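Local coordinates for mannosylglycerate hydrolase MGH1-like glycoside hydrolase domain-containing protein (Thermus thermophilus HB8, PDB 4WVA), which hydrolyses the compatible solute mannosylglycerate to mannose and glycerate, and can also split glucosylglycerate, as a family 63 glycoside hydrolase, at residues Q31-A40 / W52-D60. Sequence-based numbering, arbitrary orientation.
Sequences QWLWDSAFIA and WQELLCLFD
Ser36 and Glu54 join two nearly antiparallel helices of the (alpha/alpha)6 barrel, 33-40 and 52-60, whose segment axes approach to 8.8 Å with 161° between their directions. Ser36 OG donates to Glu54 OE2 over 2.7 Å, meeting the anti lone pair, the one turned away from OE1. In Glu54, CG anti to the backbone N (chi1 -169°) lies alongside Ser36, and the bend at chi2 then turns the carboxylate toward the hydroxyl. The other oxygen, OE1, forms a salt bridge with Arg50 and a hydrogen bond with Thr21 OG1, so both oxygens of this buried carboxylate are engaged. With an alanine here, the Ser36 hydroxyl would probably lose this acceptor and Arg50 this counter-charge. Ala40 suits the close approach: its CB lies 4.1 Å from Leu55 CG, while Leu55 CD2 reaches over the backbone at Ala37 CA. Gln31 extends from the strand before the helix, bringing its CD within 3.9 Å of Leu58 CA. Trp32, Leu33, Trp34 and Asp35, which probably bind substrate, lie in 31-40, but the CB atoms of both tryptophans point away from helix 52-60. Leu58, whose branched end suits an apolar neighbour, sets both methyls against Leu33, CD1 4.0 Å from Leu33 CA and CD2 4.3 Å from Leu33 CG.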
loop_
_atom_site.group_PDB
_atom_site.type_symbol
_atom_site.label_atom_id
_atom_site.label_comp_id
_atom_site.label_asym_id
_atom_site.label_seq_id
_atom_site.Cartn_x
_atom_site.Cartn_y
_atom_site.Cartn_z
ATOM N N GLN A 31 3.298 -37.744 -4.367
ATOM C CA GLN A 31 2.784 -36.510 -3.753
ATOM C C GLN A 31 3.430 -35.261 -4.363
ATOM O O GLN A 31 4.655 -35.137 -4.397
ATOM C CB GLN A 31 3.003 -36.523 -2.242
ATOM C CG GLN A 31 2.520 -35.261 -1.527
ATOM C CD GLN A 31 2.426 -35.351 -0.014
ATOM O OE1 GLN A 31 1.542 -34.720 0.608
ATOM N NE2 GLN A 31 3.339 -36.073 0.605
ATOM N N TRP A 32 2.587 -34.334 -4.822
ATOM C CA TRP A 32 3.050 -33.051 -5.365
ATOM C C TRP A 32 2.738 -31.913 -4.378
ATOM O O TRP A 32 1.735 -31.946 -3.681
ATOM C CB TRP A 32 2.344 -32.751 -6.690
ATOM C CG TRP A 32 3.110 -33.113 -7.917
ATOM C CD1 TRP A 32 3.779 -32.252 -8.729
ATOM C CD2 TRP A 32 3.291 -34.414 -8.490
ATOM N NE1 TRP A 32 4.340 -32.911 -9.776
ATOM C CE2 TRP A 32 4.063 -34.244 -9.658
ATOM C CE3 TRP A 32 2.887 -35.701 -8.130
ATOM C CZ2 TRP A 32 4.445 -35.307 -10.457
ATOM C CZ3 TRP A 32 3.262 -36.765 -8.945
ATOM C CH2 TRP A 32 4.034 -36.562 -10.077
ATOM N N LEU A 33 3.614 -30.918 -4.343
ATOM C CA LEU A 33 3.570 -29.824 -3.376
ATOM C C LEU A 33 2.324 -28.955 -3.527
ATOM O O LEU A 33 1.490 -28.913 -2.598
ATOM C CB LEU A 33 4.842 -28.982 -3.509
ATOM C CG LEU A 33 5.186 -27.936 -2.444
ATOM C CD1 LEU A 33 6.596 -27.417 -2.728
ATOM C CD2 LEU A 33 4.178 -26.795 -2.379
ATOM N N TRP A 34 2.170 -28.216 -4.625
ATOM C CA TRP A 34 1.007 -27.305 -4.637
ATOM C C TRP A 34 -0.305 -28.079 -4.774
ATOM O O TRP A 34 -1.302 -27.665 -4.198
ATOM C CB TRP A 34 1.112 -26.061 -5.563
ATOM C CG TRP A 34 0.936 -26.225 -7.045
ATOM C CD1 TRP A 34 1.195 -27.333 -7.830
ATOM C CD2 TRP A 34 0.531 -25.182 -7.953
ATOM N NE1 TRP A 34 0.954 -27.029 -9.149
ATOM C CE2 TRP A 34 0.537 -25.721 -9.240
ATOM C CE3 TRP A 34 0.161 -23.830 -7.780
ATOM C CZ2 TRP A 34 0.177 -24.967 -10.359
ATOM C CZ3 TRP A 34 -0.197 -23.085 -8.891
ATOM C CH2 TRP A 34 -0.182 -23.651 -10.160
ATOM N N ASP A 35 -0.271 -29.263 -5.393
ATOM C CA ASP A 35 -1.469 -30.085 -5.458
ATOM C C ASP A 35 -1.950 -30.423 -4.063
ATOM O O ASP A 35 -3.138 -30.311 -3.776
ATOM C CB ASP A 35 -1.235 -31.389 -6.233
ATOM C CG ASP A 35 -0.867 -31.165 -7.676
ATOM O OD1 ASP A 35 0.203 -30.549 -7.939
ATOM O OD2 ASP A 35 -1.621 -31.631 -8.555
ATOM N N SER A 36 -1.044 -30.870 -3.191
ATOM C CA SER A 36 -1.461 -31.295 -1.856
ATOM C C SER A 36 -2.105 -30.140 -1.110
ATOM O O SER A 36 -3.033 -30.339 -0.344
ATOM C CB SER A 36 -0.302 -31.902 -1.061
ATOM O OG SER A 36 -0.178 -33.288 -1.343
ATOM N N ALA A 37 -1.628 -28.918 -1.356
ATOM C CA ALA A 37 -2.150 -27.769 -0.653
ATOM C C ALA A 37 -3.600 -27.548 -1.071
ATOM O O ALA A 37 -4.464 -27.397 -0.214
ATOM C CB ALA A 37 -1.311 -26.538 -0.928
ATOM N N PHE A 38 -3.869 -27.550 -2.373
ATOM C CA PHE A 38 -5.270 -27.375 -2.839
ATOM C C PHE A 38 -6.124 -28.558 -2.381
ATOM O O PHE A 38 -7.276 -28.378 -2.000
ATOM C CB PHE A 38 -5.390 -27.210 -4.355
ATOM C CG PHE A 38 -4.702 -25.988 -4.891
ATOM C CD1 PHE A 38 -5.189 -24.712 -4.610
ATOM C CD2 PHE A 38 -3.562 -26.101 -5.676
ATOM C CE1 PHE A 38 -4.551 -23.592 -5.098
ATOM C CE2 PHE A 38 -2.915 -24.972 -6.157
ATOM C CZ PHE A 38 -3.414 -23.710 -5.870
ATOM N N ILE A 39 -5.581 -29.769 -2.470
ATOM C CA ILE A 39 -6.333 -30.968 -2.109
ATOM C C ILE A 39 -6.770 -30.945 -0.654
ATOM O O ILE A 39 -7.888 -31.339 -0.350
ATOM C CB ILE A 39 -5.538 -32.246 -2.461
ATOM C CG1 ILE A 39 -5.408 -32.382 -3.982
ATOM C CG2 ILE A 39 -6.140 -33.486 -1.795
ATOM C CD1 ILE A 39 -4.305 -33.339 -4.405
ATOM N N ALA A 40 -5.898 -30.479 0.245
ATOM C CA ALA A 40 -6.247 -30.341 1.661
ATOM C C ALA A 40 -7.520 -29.530 1.894
ATOM O O ALA A 40 -8.315 -29.855 2.775
ATOM C CB ALA A 40 -5.067 -29.767 2.453
ATOM N N TRP A 52 -5.359 -31.962 7.515
ATOM C CA TRP A 52 -4.069 -31.698 8.143
ATOM C C TRP A 52 -3.038 -32.743 7.727
ATOM O O TRP A 52 -1.884 -32.432 7.444
ATOM C CB TRP A 52 -4.180 -31.725 9.653
ATOM C CG TRP A 52 -4.803 -30.544 10.286
ATOM C CD1 TRP A 52 -5.988 -30.495 10.929
ATOM C CD2 TRP A 52 -4.244 -29.226 10.371
ATOM N NE1 TRP A 52 -6.221 -29.235 11.412
ATOM C CE2 TRP A 52 -5.153 -28.435 11.090
ATOM C CE3 TRP A 52 -3.054 -28.647 9.923
ATOM C CZ2 TRP A 52 -4.915 -27.086 11.358
ATOM C CZ3 TRP A 52 -2.826 -27.299 10.187
ATOM C CH2 TRP A 52 -3.731 -26.548 10.905
ATOM N N GLN A 53 -3.463 -34.003 7.697
ATOM C CA GLN A 53 -2.524 -35.088 7.437
ATOM C C GLN A 53 -1.835 -34.933 6.087
ATOM O O GLN A 53 -0.642 -35.224 5.957
ATOM C CB GLN A 53 -3.222 -36.448 7.551
ATOM C CG GLN A 53 -3.518 -36.867 8.986
ATOM C CD GLN A 53 -2.257 -37.057 9.819
ATOM O OE1 GLN A 53 -1.196 -37.459 9.296
ATOM N NE2 GLN A 53 -2.351 -36.755 11.116
ATOM N N GLU A 54 -2.590 -34.476 5.087
ATOM C CA GLU A 54 -2.037 -34.194 3.767
ATOM C C GLU A 54 -0.778 -33.342 3.876
ATOM O O GLU A 54 0.216 -33.615 3.201
ATOM C CB GLU A 54 -3.065 -33.495 2.858
ATOM C CG GLU A 54 -2.625 -33.409 1.399
ATOM C CD GLU A 54 -2.842 -34.685 0.608
ATOM O OE1 GLU A 54 -3.721 -35.485 0.999
ATOM O OE2 GLU A 54 -2.164 -34.864 -0.437
ATOM N N LEU A 55 -0.831 -32.286 4.695
ATOM C CA LEU A 55 0.276 -31.339 4.760
ATOM C C LEU A 55 1.355 -31.820 5.731
ATOM O O LEU A 55 2.539 -31.564 5.535
ATOM C CB LEU A 55 -0.236 -29.964 5.144
ATOM C CG LEU A 55 -1.346 -29.454 4.215
ATOM C CD1 LEU A 55 -1.730 -28.054 4.639
ATOM C CD2 LEU A 55 -0.912 -29.539 2.756
ATOM N N LEU A 56 0.969 -32.511 6.797
ATOM C CA LEU A 56 1.986 -33.105 7.671
ATOM C C LEU A 56 2.865 -34.026 6.852
ATOM O O LEU A 56 4.096 -34.051 7.004
ATOM C CB LEU A 56 1.347 -33.916 8.796
ATOM C CG LEU A 56 0.587 -33.121 9.849
ATOM C CD1 LEU A 56 -0.131 -34.053 10.819
ATOM C CD2 LEU A 56 1.558 -32.251 10.590
ATOM N N CYS A 57 2.225 -34.825 6.005
ATOM C CA CYS A 57 2.951 -35.804 5.200
ATOM C C CYS A 57 3.930 -35.109 4.246
ATOM O O CYS A 57 5.083 -35.497 4.129
ATOM C CB CYS A 57 1.954 -36.662 4.438
ATOM S SG CYS A 57 2.686 -37.962 3.434
ATOM N N LEU A 58 3.449 -34.072 3.551
ATOM C CA LEU A 58 4.289 -33.292 2.656
ATOM C C LEU A 58 5.579 -32.801 3.349
ATOM O O LEU A 58 6.683 -32.960 2.813
ATOM C CB LEU A 58 3.483 -32.116 2.100
ATOM C CG LEU A 58 4.222 -31.149 1.179
ATOM C CD1 LEU A 58 4.756 -31.825 -0.062
ATOM C CD2 LEU A 58 3.287 -29.991 0.835
ATOM N N PHE A 59 5.446 -32.214 4.539
ATOM C CA PHE A 59 6.619 -31.699 5.249
ATOM C C PHE A 59 7.463 -32.802 5.855
ATOM O O PHE A 59 8.706 -32.802 5.740
ATOM C CB PHE A 59 6.217 -30.686 6.317
ATOM C CG PHE A 59 5.968 -29.320 5.762
ATOM C CD1 PHE A 59 7.011 -28.431 5.590
ATOM C CD2 PHE A 59 4.699 -28.941 5.366
ATOM C CE1 PHE A 59 6.795 -27.174 5.062
ATOM C CE2 PHE A 59 4.476 -27.686 4.848
ATOM C CZ PHE A 59 5.525 -26.809 4.678
ATOM N N ASP A 60 6.800 -33.756 6.502
ATOM C CA ASP A 60 7.533 -34.818 7.224
ATOM C C ASP A 60 8.400 -35.674 6.300
ATOM O O ASP A 60 9.540 -36.023 6.655
ATOM C CB ASP A 60 6.556 -35.713 7.989
ATOM C CG ASP A 60 6.064 -35.091 9.267
ATOM O OD1 ASP A 60 6.683 -34.140 9.751
ATOM O OD2 ASP A 60 5.051 -35.580 9.801
#